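Local coordinates for protein LS-24 (Lathyrus sativus, PDB 3LP9) that probably binds hemin as a monomer or spermine as a dimer, and may act in the response to oxidative stress and in polyamine biosynthesis, at residues A[156-159]-A[160-164]; A[180-183]-A[184-187]; A[110-114]-A[115-119]; A[100-103]-A[104-108]; A[212-215]-A[216-220]. One frame throughout, in Å; residues are numbered along the deposited sequence.

Contact 1 (A[156-159]-A[160-164]); sequences KSIS and SGYPC
Tyr162 presents one edge of its ring, in plane, to the carbonyl oxygen of Ile158, and CD2 of the ring lies 3.5 Å from Ile158 O. The CG2 branch of Ile158 passes at a slant beside it, 4.0 Å from Tyr162 CD2. Other aromatics pack against the ring: Tyr140 meets it edge-to-face and Phe135 approaches at a steeply tilted angle, while Tyr124 OH is hydrogen-bonded to Tyr162 OH. With CG anti to its own carbonyl carbon (chi1 -60°), the ring is brought back beside the Tyr162 nitrogen.

The bond from Tyr162 N to Ile158 O, at 2.6 Å, arrives almost in line with the carbonyl, at a C=O...N angle of 175°. Gly161 N reaches Ile158 O at 2.9 Å from above the carbonyl plane, so two donors grip one acceptor. Ser157 is the N-cap: its OG accepts a weak bond from Ser160 N at 3.3 Å. In return Ser160 OG donates to Ser157 O at 2.7 Å, and it also accepts from a water 3.0 Å away that itself receives a bond from Lys156 NZ.

The chain passes here from strand 149-157, an outermost strand of a four-stranded antiparallel sheet, into the short, weakly bonded helix 158-161. Ile158 packs on Phe135 and Tyr162 on Tyr133, both from strand 131-136, and the backbone of Lys156 is hydrogen-bonded to that of Tyr140 in strand 139-144.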
loop_
_atom_site.group_PDB
_atom_site.type_symbol
_atom_site.label_atom_id
_atom_site.label_comp_id
_atom_site.label_asym_id
_atom_site.label_seq_id
_atom_site.Cartn_x
_atom_site.Cartn_y
_atom_site.Cartn_z
ATOM N N LYS A 156 -11.652 -22.002 -11.264
ATOM C CA LYS A 156 -12.782 -22.298 -12.145
ATOM C C LYS A 156 -13.803 -21.174 -12.146
ATOM O O LYS A 156 -13.809 -20.315 -11.264
ATOM C CB LYS A 156 -13.409 -23.618 -11.711
ATOM C CG LYS A 156 -12.583 -24.800 -12.234
ATOM C CD LYS A 156 -12.863 -26.118 -11.457
ATOM C CE LYS A 156 -12.738 -25.931 -9.939
ATOM N NZ LYS A 156 -13.327 -27.146 -9.231
ATOM N N SER A 157 -14.669 -21.176 -13.144
ATOM C CA SER A 157 -15.701 -20.142 -13.280
ATOM C C SER A 157 -16.722 -20.348 -12.176
ATOM O O SER A 157 -16.879 -21.473 -11.675
ATOM C CB SER A 157 -16.360 -20.241 -14.675
ATOM O OG SER A 157 -17.360 -21.243 -14.704
ATOM N N ILE A 158 -17.422 -19.289 -11.791
ATOM C CA ILE A 158 -18.454 -19.386 -10.755
ATOM C C ILE A 158 -19.594 -20.318 -11.140
ATOM O O ILE A 158 -20.081 -21.083 -10.313
ATOM C CB ILE A 158 -19.016 -17.992 -10.392
ATOM C CG1 ILE A 158 -18.009 -17.251 -9.506
ATOM C CG2 ILE A 158 -20.395 -18.144 -9.737
ATOM C CD1 ILE A 158 -18.285 -15.723 -9.285
ATOM N N SER A 159 -20.051 -20.294 -12.390
ATOM C CA SER A 159 -21.197 -21.183 -12.720
ATOM C C SER A 159 -20.821 -22.677 -12.620
ATOM O O SER A 159 -21.650 -23.500 -12.196
ATOM C CB SER A 159 -21.850 -20.849 -14.069
ATOM O OG SER A 159 -20.851 -20.387 -14.969
ATOM N N SER A 160 -19.582 -23.026 -12.981
ATOM C CA SER A 160 -19.086 -24.389 -12.795
ATOM C C SER A 160 -19.192 -24.841 -11.311
ATOM O O SER A 160 -19.317 -26.032 -11.014
ATOM C CB SER A 160 -17.642 -24.517 -13.310
ATOM O OG SER A 160 -16.707 -24.107 -12.317
ATOM N N GLY A 161 -19.169 -23.882 -10.382
ATOM C CA GLY A 161 -19.053 -24.210 -8.972
ATOM C C GLY A 161 -20.302 -23.876 -8.207
ATOM O O GLY A 161 -20.588 -24.536 -7.222
ATOM N N TYR A 162 -21.062 -22.887 -8.669
ATOM C CA TYR A 162 -22.319 -22.442 -8.008
ATOM C C TYR A 162 -23.499 -22.473 -9.003
ATOM O O TYR A 162 -23.918 -21.398 -9.507
ATOM C CB TYR A 162 -22.168 -20.999 -7.461
ATOM C CG TYR A 162 -21.064 -20.900 -6.460
ATOM C CD1 TYR A 162 -21.340 -21.002 -5.078
ATOM C CD2 TYR A 162 -19.726 -20.828 -6.865
ATOM C CE1 TYR A 162 -20.324 -20.997 -4.136
ATOM C CE2 TYR A 162 -18.711 -20.806 -5.934
ATOM C CZ TYR A 162 -19.002 -20.894 -4.574
ATOM O OH TYR A 162 -17.985 -20.919 -3.637
ATOM N N PRO A 163 -24.055 -23.665 -9.270
ATOM C CA PRO A 163 -25.170 -23.753 -10.235
ATOM C C PRO A 163 -26.361 -22.840 -9.834
ATOM O O PRO A 163 -27.085 -22.299 -10.671
ATOM C CB PRO A 163 -25.552 -25.256 -10.195
ATOM C CG PRO A 163 -24.239 -25.959 -9.754
ATOM C CD PRO A 163 -23.790 -24.987 -8.654
ATOM N N CYS A 164 -26.511 -22.632 -8.540
ATOM C CA CYS A 164 -27.595 -21.799 -8.056
ATOM C C CYS A 164 -27.458 -20.346 -8.549
ATOM O O CYS A 164 -28.431 -19.578 -8.497
ATOM C CB CYS A 164 -27.653 -21.871 -6.530
ATOM S SG CYS A 164 -26.144 -21.361 -5.605
HETATM O O HOH W 1 -16.151 -25.874 -9.903
#

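Contact 2 (A[180-183]-A[184-187]); sequences SHKT and NEVY
Lys182 to Glu185 form the type II beta turn that joins strand 176-179 to strand 185-190, neighbouring antiparallel strands of one sheet in the hemopexin fold. Glu185 N closes the turn on Lys182 O at 3.0 Å, and just outside it Ser180 N donates to Glu185 O at 2.8 Å. Asn184 takes the third position with positive phi (64°), as this turn type requires, and a water links its N-H to Ser180 O.

The side chains of Lys182 and Glu185 lie alongside each other and point the same way. Their touch is aliphatic carbon against carboxylate, with Lys182 CG 3.6 Å from Glu185 OE2. Lys182 NZ stays 6.5 Å from Glu185 OE2, so the pair forms no salt bridge; Arg196 holds OE1 instead, and a water donates to OE2 at 2.6 Å.

Ser180 OG is anti to the backbone nitrogen (chi1 -160°), a position from which it accepts a weak bond from Lys182 N at 3.3 Å and meets a water at 2.6 Å. The same water donates to Glu185 OE1 and bonds to Tyr187 OH, which has a second partner in Tyr217. Ser180 OG also lies 3.7 Å from Tyr187 CE2.

With Arg196 and a water at OE1 and another water at OE2, the Glu185 carboxylate is probably stabilised as an anion; the adjacent lysine would add only a longer-range attraction.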
loop_
_atom_site.group_PDB
_atom_site.type_symbol
_atom_site.label_atom_id
_atom_site.label_comp_id
_atom_site.label_asym_id
_atom_site.label_seq_id
_atom_site.Cartn_x
_atom_site.Cartn_y
_atom_site.Cartn_z
ATOM N N SER A 180 -22.503 -17.023 7.243
ATOM C CA SER A 180 -23.353 -16.838 8.366
ATOM C C SER A 180 -22.967 -17.688 9.585
ATOM O O SER A 180 -22.228 -18.691 9.495
ATOM C CB SER A 180 -24.768 -17.209 7.932
ATOM O OG SER A 180 -25.762 -16.660 8.787
ATOM N N HIS A 181 -23.491 -17.256 10.743
ATOM C CA HIS A 181 -23.373 -17.989 11.984
ATOM C C HIS A 181 -24.281 -19.229 11.853
ATOM O O HIS A 181 -24.182 -20.225 12.621
ATOM C CB HIS A 181 -23.838 -17.109 13.123
ATOM C CG HIS A 181 -22.880 -16.008 13.468
ATOM N ND1 HIS A 181 -21.865 -16.166 14.397
ATOM C CD2 HIS A 181 -22.811 -14.718 13.063
ATOM C CE1 HIS A 181 -21.190 -15.027 14.522
ATOM N NE2 HIS A 181 -21.740 -14.140 13.718
ATOM N N LYS A 182 -25.191 -19.131 10.884
ATOM C CA LYS A 182 -26.101 -20.213 10.509
ATOM C C LYS A 182 -25.319 -21.232 9.642
ATOM O O LYS A 182 -24.877 -20.923 8.551
ATOM C CB LYS A 182 -27.256 -19.617 9.765
ATOM C CG LYS A 182 -28.593 -20.144 10.135
ATOM C CD LYS A 182 -28.993 -19.660 11.499
ATOM C CE LYS A 182 -30.513 -19.725 11.656
ATOM N NZ LYS A 182 -30.835 -19.723 13.134
ATOM N N THR A 183 -25.152 -22.454 10.153
ATOM C CA THR A 183 -24.270 -23.444 9.540
ATOM C C THR A 183 -24.477 -23.627 8.045
ATOM O O THR A 183 -25.557 -24.026 7.634
ATOM C CB THR A 183 -24.438 -24.811 10.177
ATOM O OG1 THR A 183 -24.361 -24.632 11.577
ATOM C CG2 THR A 183 -23.281 -25.732 9.766
ATOM N N ASN A 184 -23.412 -23.381 7.273
ATOM C CA ASN A 184 -23.419 -23.524 5.820
ATOM C C ASN A 184 -24.354 -22.580 5.031
ATOM O O ASN A 184 -24.799 -22.909 3.909
ATOM C CB ASN A 184 -23.626 -24.982 5.404
ATOM C CG ASN A 184 -22.412 -25.804 5.650
ATOM O OD1 ASN A 184 -21.303 -25.402 5.332
ATOM N ND2 ASN A 184 -22.606 -26.991 6.196
ATOM N N GLU A 185 -24.611 -21.404 5.591
ATOM C CA GLU A 185 -25.362 -20.412 4.873
ATOM C C GLU A 185 -24.429 -19.239 4.583
ATOM O O GLU A 185 -23.605 -18.874 5.421
ATOM C CB GLU A 185 -26.592 -19.964 5.652
ATOM C CG GLU A 185 -27.676 -21.024 5.722
ATOM C CD GLU A 185 -28.947 -20.534 6.370
ATOM O OE1 GLU A 185 -29.294 -19.301 6.277
ATOM O OE2 GLU A 185 -29.621 -21.413 6.952
ATOM N N VAL A 186 -24.560 -18.651 3.393
ATOM C CA VAL A 186 -23.604 -17.650 2.920
ATOM C C VAL A 186 -24.393 -16.527 2.319
ATOM O O VAL A 186 -25.452 -16.760 1.762
ATOM C CB VAL A 186 -22.554 -18.242 1.887
ATOM C CG1 VAL A 186 -21.488 -17.216 1.598
ATOM C CG2 VAL A 186 -21.936 -19.509 2.438
ATOM N N TYR A 187 -23.895 -15.310 2.513
ATOM C CA TYR A 187 -24.494 -14.128 1.976
ATOM C C TYR A 187 -23.580 -13.581 0.916
ATOM O O TYR A 187 -22.381 -13.467 1.120
ATOM C CB TYR A 187 -24.743 -13.057 3.067
ATOM C CG TYR A 187 -25.832 -13.354 4.037
ATOM C CD1 TYR A 187 -27.158 -13.278 3.656
ATOM C CD2 TYR A 187 -25.540 -13.731 5.362
ATOM C CE1 TYR A 187 -28.188 -13.579 4.554
ATOM C CE2 TYR A 187 -26.532 -14.013 6.270
ATOM C CZ TYR A 187 -27.852 -13.957 5.860
ATOM O OH TYR A 187 -28.826 -14.272 6.737
HETATM O O HOH W 2 -28.152 -16.893 7.740
HETATM O O HOH W 3 -21.521 -21.548 8.654
HETATM O O HOH W 4 -28.930 -23.851 7.282
#

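Contact 3 (A[110-114]-A[115-119]); sequences FFEGT and VFESG
Phe111 and Phe116 stack with an offset, centroids 4.6 Å apart and planes 14° from parallel, and Phe116 CB sits over the centre of the Phe111 face. Phe110 CE2 lies over the opposite face.

Below the rings, Phe111 O accepts twice from Thr114: its N at 3.0 Å, which closes a type II beta turn, and its OG1 at 2.6 Å. Set between backbone nitrogen and carbonyl carbon (chi1 75°), that hydroxyl also accepts from Phe116 N at 3.2 Å. It thus links that turn to the type I turn after it, in the segment leading to strand 122-125 of the hemopexin fold. Were Phe111 reduced to an alanine, Phe116 would probably lose its stacking partner and a gap open between Phe116 and Phe110.

Glu117 N closes the type I turn on Thr114 O at 3.2 Å, above the carbonyl plane, and a water shared with Ser118 OG donates to the same oxygen; Ser118 probably belongs to a spermine site. Lys136 NZ bonds to Val115 O and Gly119 O. The extended Glu117 side chain reaches back, and its OE1 receives Gly113 N at 2.6 Å on the anti side, 33° out of the carboxylate plane.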
loop_
_atom_site.group_PDB
_atom_site.type_symbol
_atom_site.label_atom_id
_atom_site.label_comp_id
_atom_site.label_asym_id
_atom_site.label_seq_id
_atom_site.Cartn_x
_atom_site.Cartn_y
_atom_site.Cartn_z
ATOM N N PHE A 110 0.561 -18.641 -4.558
ATOM C CA PHE A 110 -0.195 -19.375 -5.590
ATOM C C PHE A 110 -1.102 -18.456 -6.434
ATOM O O PHE A 110 -1.702 -18.921 -7.426
ATOM C CB PHE A 110 -1.055 -20.497 -4.964
ATOM C CG PHE A 110 -1.972 -20.015 -3.887
ATOM C CD1 PHE A 110 -1.592 -20.072 -2.574
ATOM C CD2 PHE A 110 -3.195 -19.474 -4.192
ATOM C CE1 PHE A 110 -2.423 -19.580 -1.586
ATOM C CE2 PHE A 110 -4.025 -18.986 -3.228
ATOM C CZ PHE A 110 -3.650 -19.018 -1.918
ATOM N N PHE A 111 -1.204 -17.171 -6.050
ATOM C CA PHE A 111 -2.058 -16.221 -6.731
ATOM C C PHE A 111 -1.295 -15.412 -7.719
ATOM O O PHE A 111 -1.895 -14.762 -8.564
ATOM C CB PHE A 111 -2.756 -15.267 -5.763
ATOM C CG PHE A 111 -4.123 -15.732 -5.334
ATOM C CD1 PHE A 111 -4.808 -16.694 -6.065
ATOM C CD2 PHE A 111 -4.696 -15.250 -4.176
ATOM C CE1 PHE A 111 -6.044 -17.176 -5.650
ATOM C CE2 PHE A 111 -5.920 -15.700 -3.749
ATOM C CZ PHE A 111 -6.613 -16.662 -4.486
ATOM N N GLU A 112 0.013 -15.411 -7.603
ATOM C CA GLU A 112 0.840 -14.724 -8.520
ATOM C C GLU A 112 0.502 -15.115 -9.939
ATOM O O GLU A 112 0.290 -16.308 -10.234
ATOM C CB GLU A 112 2.281 -15.074 -8.241
ATOM C CG GLU A 112 3.230 -14.669 -9.294
ATOM C CD GLU A 112 4.587 -14.670 -8.668
ATOM O OE1 GLU A 112 4.602 -14.714 -7.384
ATOM O OE2 GLU A 112 5.643 -14.617 -9.359
ATOM N N GLY A 113 0.511 -14.118 -10.820
ATOM C CA GLY A 113 0.132 -14.284 -12.230
ATOM C C GLY A 113 -1.301 -14.801 -12.503
ATOM O O GLY A 113 -1.531 -15.424 -13.543
ATOM N N THR A 114 -2.245 -14.583 -11.568
ATOM C CA THR A 114 -3.631 -14.930 -11.761
ATOM C C THR A 114 -4.405 -13.640 -11.633
ATOM O O THR A 114 -3.820 -12.602 -11.299
ATOM C CB THR A 114 -4.133 -15.937 -10.703
ATOM O OG1 THR A 114 -4.324 -15.266 -9.463
ATOM C CG2 THR A 114 -3.171 -17.026 -10.485
ATOM N N VAL A 115 -5.721 -13.693 -11.878
ATOM C CA VAL A 115 -6.603 -12.552 -11.734
ATOM C C VAL A 115 -6.704 -11.985 -10.301
ATOM O O VAL A 115 -7.131 -10.841 -10.108
ATOM C CB VAL A 115 -8.047 -12.865 -12.272
ATOM C CG1 VAL A 115 -8.030 -13.233 -13.795
ATOM C CG2 VAL A 115 -8.739 -13.936 -11.448
ATOM N N PHE A 116 -6.322 -12.780 -9.309
ATOM C CA PHE A 116 -6.383 -12.353 -7.912
ATOM C C PHE A 116 -5.163 -11.557 -7.501
ATOM O O PHE A 116 -5.186 -10.874 -6.479
ATOM C CB PHE A 116 -6.547 -13.535 -7.005
ATOM C CG PHE A 116 -7.831 -14.305 -7.229
ATOM C CD1 PHE A 116 -8.962 -14.041 -6.468
ATOM C CD2 PHE A 116 -7.876 -15.357 -8.162
ATOM C CE1 PHE A 116 -10.128 -14.757 -6.673
ATOM C CE2 PHE A 116 -9.037 -16.078 -8.364
ATOM C CZ PHE A 116 -10.172 -15.765 -7.632
ATOM N N GLU A 117 -4.099 -11.602 -8.309
ATOM C CA GLU A 117 -2.881 -10.902 -7.906
ATOM C C GLU A 117 -3.110 -9.431 -7.610
ATOM O O GLU A 117 -2.627 -8.909 -6.603
ATOM C CB GLU A 117 -1.760 -11.106 -8.923
ATOM C CG GLU A 117 -0.437 -10.443 -8.517
ATOM C CD GLU A 117 0.668 -10.686 -9.522
ATOM O OE1 GLU A 117 0.522 -11.601 -10.398
ATOM O OE2 GLU A 117 1.684 -9.974 -9.445
ATOM N N SER A 118 -3.840 -8.783 -8.512
ATOM C CA SER A 118 -4.121 -7.329 -8.498
ATOM C C SER A 118 -5.335 -6.975 -7.612
ATOM O O SER A 118 -5.660 -5.789 -7.428
ATOM C CB SER A 118 -4.398 -6.837 -9.936
ATOM O OG SER A 118 -5.657 -7.356 -10.381
ATOM N N GLY A 119 -5.979 -8.010 -7.075
ATOM C CA GLY A 119 -7.153 -7.804 -6.234
ATOM C C GLY A 119 -8.258 -8.849 -6.237
ATOM O O GLY A 119 -8.425 -9.649 -7.175
HETATM O O HOH W 5 -4.114 -9.669 -11.577
#

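Contact 4 (A[100-103]-A[104-108]); sequences GPKK and IADVF
Lys103, the N-cap of helix 104-107, offers one carbonyl oxygen to two amides: Val107 N donates to Lys103 O at 3.1 Å, nearly in line with the carbonyl, and Asp106 N reaches Lys103 O at 3.0 Å from above its plane.

The Lys102 chain lies across the helix start. Its CB presses on Val107 CG2 at 3.4 Å, tighter than usual for two carbons, and its CD is 3.1 Å from Asp106 OD2. The chain bends only at its end (chi4 90°), and Lys102 NZ remains 5.4 Å from Asp106 OD2, beyond a salt bridge. That oxygen is instead hydrogen-bonded to Tyr62 of the second subunit, whose hydroxyl also bonds to Lys103 N. A leucine in place of Asp106 would probably leave Tyr62 of that subunit without this carboxylate and Lys102 without its nearby negative charge.

Lys103 NZ forms a salt bridge with Glu80 of the second subunit. The strand-to-helix corner, characteristic of the outer edge of a hemopexin blade, here forms part of the interface with that subunit.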
loop_
_atom_site.group_PDB
_atom_site.type_symbol
_atom_site.label_atom_id
_atom_site.label_comp_id
_atom_site.label_asym_id
_atom_site.label_seq_id
_atom_site.Cartn_x
_atom_site.Cartn_y
_atom_site.Cartn_z
ATOM N N GLY A 100 1.628 -8.066 7.537
ATOM C CA GLY A 100 1.534 -7.043 6.496
ATOM C C GLY A 100 1.435 -5.578 6.997
ATOM O O GLY A 100 1.827 -5.298 8.133
ATOM N N PRO A 101 0.911 -4.661 6.165
ATOM C CA PRO A 101 0.420 -4.899 4.784
ATOM C C PRO A 101 1.444 -5.519 3.811
ATOM O O PRO A 101 2.584 -5.110 3.727
ATOM C CB PRO A 101 -0.075 -3.512 4.323
ATOM C CG PRO A 101 -0.332 -2.716 5.655
ATOM C CD PRO A 101 0.730 -3.248 6.577
ATOM N N LYS A 102 0.999 -6.571 3.115
ATOM C CA LYS A 102 1.798 -7.241 2.085
ATOM C C LYS A 102 1.002 -7.476 0.797
ATOM O O LYS A 102 -0.181 -7.676 0.806
ATOM C CB LYS A 102 2.323 -8.600 2.602
ATOM C CG LYS A 102 3.646 -8.552 3.373
ATOM C CD LYS A 102 4.196 -9.987 3.449
ATOM C CE LYS A 102 5.400 -10.076 4.368
ATOM N NZ LYS A 102 4.836 -10.385 5.731
ATOM N N LYS A 103 1.703 -7.488 -0.330
ATOM C CA LYS A 103 1.105 -7.725 -1.624
ATOM C C LYS A 103 0.414 -9.103 -1.572
ATOM O O LYS A 103 0.966 -10.025 -1.026
ATOM C CB LYS A 103 2.217 -7.708 -2.673
ATOM C CG LYS A 103 2.445 -6.336 -3.350
ATOM C CD LYS A 103 3.830 -6.259 -3.886
ATOM C CE LYS A 103 4.007 -5.055 -4.736
ATOM N NZ LYS A 103 5.376 -5.013 -5.372
ATOM N N ILE A 104 -0.769 -9.217 -2.167
ATOM C CA ILE A 104 -1.493 -10.461 -2.222
ATOM C C ILE A 104 -0.624 -11.599 -2.738
ATOM O O ILE A 104 -0.536 -12.635 -2.095
ATOM C CB ILE A 104 -2.773 -10.328 -3.097
ATOM C CG1 ILE A 104 -3.788 -9.369 -2.458
ATOM C CG2 ILE A 104 -3.366 -11.664 -3.434
ATOM C CD1 ILE A 104 -4.792 -8.889 -3.423
ATOM N N ALA A 105 0.021 -11.386 -3.899
ATOM C CA ALA A 105 0.910 -12.375 -4.546
ATOM C C ALA A 105 2.045 -12.866 -3.615
ATOM O O ALA A 105 2.589 -13.940 -3.770
ATOM C CB ALA A 105 1.476 -11.753 -5.763
ATOM N N ASP A 106 2.393 -12.085 -2.621
ATOM C CA ASP A 106 3.444 -12.458 -1.739
ATOM C C ASP A 106 2.942 -13.159 -0.459
ATOM O O ASP A 106 3.582 -14.101 0.031
ATOM C CB ASP A 106 4.364 -11.223 -1.570
ATOM C CG ASP A 106 4.854 -10.987 -0.127
ATOM O OD1 ASP A 106 5.672 -11.769 0.506
ATOM O OD2 ASP A 106 4.455 -9.898 0.368
ATOM N N VAL A 107 1.760 -12.807 0.052
ATOM C CA VAL A 107 1.214 -13.568 1.210
ATOM C C VAL A 107 0.619 -14.872 0.703
ATOM O O VAL A 107 0.728 -15.946 1.378
ATOM C CB VAL A 107 0.129 -12.789 1.975
ATOM C CG1 VAL A 107 -0.620 -13.720 2.979
ATOM C CG2 VAL A 107 0.751 -11.578 2.682
ATOM N N PHE A 108 0.001 -14.781 -0.479
ATOM C CA PHE A 108 -0.549 -15.941 -1.153
ATOM C C PHE A 108 0.161 -16.206 -2.468
ATOM O O PHE A 108 -0.373 -15.838 -3.495
ATOM C CB PHE A 108 -2.060 -15.747 -1.394
ATOM C CG PHE A 108 -2.839 -15.433 -0.154
ATOM C CD1 PHE A 108 -3.078 -16.419 0.808
ATOM C CD2 PHE A 108 -3.339 -14.150 0.059
ATOM C CE1 PHE A 108 -3.802 -16.143 1.987
ATOM C CE2 PHE A 108 -4.079 -13.848 1.242
ATOM C CZ PHE A 108 -4.288 -14.839 2.197
#

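Contact 5 (A[212-215]-A[216-220]); sequences REIV and DYWPS
Glu213 O is gripped by two amides at the start of helix 214-217. Asp216 N donates to Glu213 O at 3.2 Å from above the carbonyl plane, and Tyr217 N, lying in that plane, donates to Glu213 O at 3.3 Å. The next carbonyl takes the bond that closes the turn, Trp218 N to Ile214 O at 2.9 Å, also in the carbonyl plane. A CA-H...O contact follows it, with Pro219 CA 3.4 Å from Val215 O.

On the outer side the side chains of Glu213 and Asp216 lie side by side and point the same way, their carboxylate planes 25° apart. Asp216 OD2 rests 3.2 Å from Glu213 CB and 4.1 Å from Glu213 OE1, a closeness of like charges that would be unfavourable alone. Two waters donate to Asp216 OD2; the nearer, at 2.6 Å, also gives a weak bond to Glu213 OE1, and this shared solvent probably eases the repulsion.

Farther along, Tyr217 CD2 stands over the centre of the Trp218 ring, 3.4 Å above its plane. Tyr217 CG is anti to the backbone nitrogen (chi1 -175°), whereas Trp218 CG is anti to the carbonyl carbon (chi1 -73°), a pairing of torsions consistent with the ring contact.

The helix follows edge strand 212-213. Tyr217 stacks on Tyr194 of strand 193-198, Ile214 and Trp218 pack on Phe189 of strand 185-190, and Trp218 reaches Leu29 in strand 25-30 of the neighbouring sheet.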
loop_
_atom_site.group_PDB
_atom_site.type_symbol
_atom_site.label_atom_id
_atom_site.label_comp_id
_atom_site.label_asym_id
_atom_site.label_seq_id
_atom_site.Cartn_x
_atom_site.Cartn_y
_atom_site.Cartn_z
ATOM N N ARG A 212 -32.914 -10.726 -3.586
ATOM C CA ARG A 212 -33.715 -9.615 -3.097
ATOM C C ARG A 212 -32.887 -8.411 -2.797
ATOM O O ARG A 212 -31.666 -8.361 -3.060
ATOM C CB ARG A 212 -34.534 -10.057 -1.875
ATOM C CG ARG A 212 -35.696 -11.021 -2.170
ATOM C CD ARG A 212 -35.942 -12.022 -1.073
ATOM N NE ARG A 212 -37.030 -12.957 -1.383
ATOM C CZ ARG A 212 -38.321 -12.652 -1.315
ATOM N NH1 ARG A 212 -38.692 -11.408 -0.938
ATOM N NH2 ARG A 212 -39.233 -13.553 -1.671
ATOM N N GLU A 213 -33.553 -7.402 -2.259
ATOM C CA GLU A 213 -32.924 -6.138 -1.905
ATOM C C GLU A 213 -32.480 -6.147 -0.484
ATOM O O GLU A 213 -33.213 -6.597 0.387
ATOM C CB GLU A 213 -33.857 -4.982 -2.160
ATOM C CG GLU A 213 -34.493 -5.137 -3.460
ATOM C CD GLU A 213 -34.439 -3.921 -4.311
ATOM O OE1 GLU A 213 -34.671 -2.829 -3.749
ATOM O OE2 GLU A 213 -34.216 -4.042 -5.562
ATOM N N ILE A 214 -31.219 -5.700 -0.311
ATOM C CA ILE A 214 -30.506 -5.621 0.959
ATOM C C ILE A 214 -31.354 -4.964 2.103
ATOM O O ILE A 214 -31.528 -5.564 3.182
ATOM C CB ILE A 214 -29.122 -4.869 0.770
ATOM C CG1 ILE A 214 -28.129 -5.714 -0.060
ATOM C CG2 ILE A 214 -28.526 -4.542 2.113
ATOM C CD1 ILE A 214 -26.938 -4.968 -0.502
ATOM N N VAL A 215 -31.919 -3.782 1.813
ATOM C CA VAL A 215 -32.688 -2.948 2.765
ATOM C C VAL A 215 -34.117 -3.448 3.018
ATOM O O VAL A 215 -34.765 -2.985 3.946
ATOM C CB VAL A 215 -32.659 -1.388 2.356
ATOM C CG1 VAL A 215 -31.198 -0.926 2.207
ATOM C CG2 VAL A 215 -33.382 -1.111 1.068
ATOM N N ASP A 216 -34.593 -4.384 2.185
ATOM C CA ASP A 216 -35.889 -5.039 2.351
ATOM C C ASP A 216 -35.721 -6.091 3.406
ATOM O O ASP A 216 -36.600 -6.301 4.241
ATOM C CB ASP A 216 -36.316 -5.710 1.059
ATOM C CG ASP A 216 -36.881 -4.721 0.061
ATOM O OD1 ASP A 216 -37.273 -3.621 0.487
ATOM O OD2 ASP A 216 -36.920 -5.019 -1.169
ATOM N N TYR A 217 -34.559 -6.729 3.354
ATOM C CA TYR A 217 -34.177 -7.828 4.237
ATOM C C TYR A 217 -33.665 -7.342 5.594
ATOM O O TYR A 217 -33.936 -7.946 6.623
ATOM C CB TYR A 217 -33.119 -8.722 3.537
ATOM C CG TYR A 217 -32.724 -9.963 4.286
ATOM C CD1 TYR A 217 -33.628 -10.990 4.528
ATOM C CD2 TYR A 217 -31.409 -10.163 4.692
ATOM C CE1 TYR A 217 -33.219 -12.138 5.186
ATOM C CE2 TYR A 217 -31.049 -11.303 5.341
ATOM C CZ TYR A 217 -31.946 -12.253 5.606
ATOM O OH TYR A 217 -31.523 -13.385 6.299
ATOM N N TRP A 218 -32.920 -6.242 5.578
ATOM C CA TRP A 218 -32.419 -5.619 6.796
ATOM C C TRP A 218 -32.842 -4.194 6.831
ATOM O O TRP A 218 -32.032 -3.338 6.515
ATOM C CB TRP A 218 -30.895 -5.701 6.869
ATOM C CG TRP A 218 -30.389 -7.092 7.180
ATOM C CD1 TRP A 218 -30.827 -7.928 8.163
ATOM C CD2 TRP A 218 -29.352 -7.794 6.500
ATOM N NE1 TRP A 218 -30.148 -9.122 8.126
ATOM C CE2 TRP A 218 -29.227 -9.057 7.107
ATOM C CE3 TRP A 218 -28.524 -7.489 5.400
ATOM C CZ2 TRP A 218 -28.269 -9.991 6.697
ATOM C CZ3 TRP A 218 -27.588 -8.438 4.974
ATOM C CH2 TRP A 218 -27.472 -9.669 5.634
ATOM N N PRO A 219 -34.111 -3.921 7.218
ATOM C CA PRO A 219 -34.611 -2.557 7.277
ATOM C C PRO A 219 -33.752 -1.545 8.071
ATOM O O PRO A 219 -33.791 -0.352 7.780
ATOM C CB PRO A 219 -36.014 -2.736 7.882
ATOM C CG PRO A 219 -36.441 -4.045 7.406
ATOM C CD PRO A 219 -35.190 -4.866 7.607
ATOM N N SER A 220 -33.007 -2.013 9.067
ATOM C CA SER A 220 -32.024 -1.187 9.815
ATOM C C SER A 220 -30.963 -0.511 8.917
ATOM O O SER A 220 -30.303 0.460 9.327
ATOM C CB SER A 220 -31.341 -2.092 10.823
ATOM O OG SER A 220 -30.489 -3.031 10.147
HETATM O O HOH W 6 -36.812 -7.888 -1.746
HETATM O O HOH W 7 -37.790 -3.243 -2.782
#

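How the contacts relate
All five contacts are turns or helix starts distributed round a four-bladed hemopexin propeller. Contacts 1, 4 and 5 are strand-to-helix corners at a blade's outer edge. Ile158 and Ile214 both lie about 12 Å from the bound calcium ion (nearest side-chain atoms), and Ile104 about 11 Å; none of the three coordinates it. Contacts 3 and 4 have centres 10 Å apart and touch directly, Glu117 CG lying 3.6 Å from Ala105 CB, which places the dimer-facing corner beside the probable spermine residue Ser118. Contacts 2 and 5 share one sheet and meet where Tyr187 OH lies 2.9 Å from Tyr217 OH. Contact 1 stands apart, its nearest atoms about 7 Å from contacts 2 and 3.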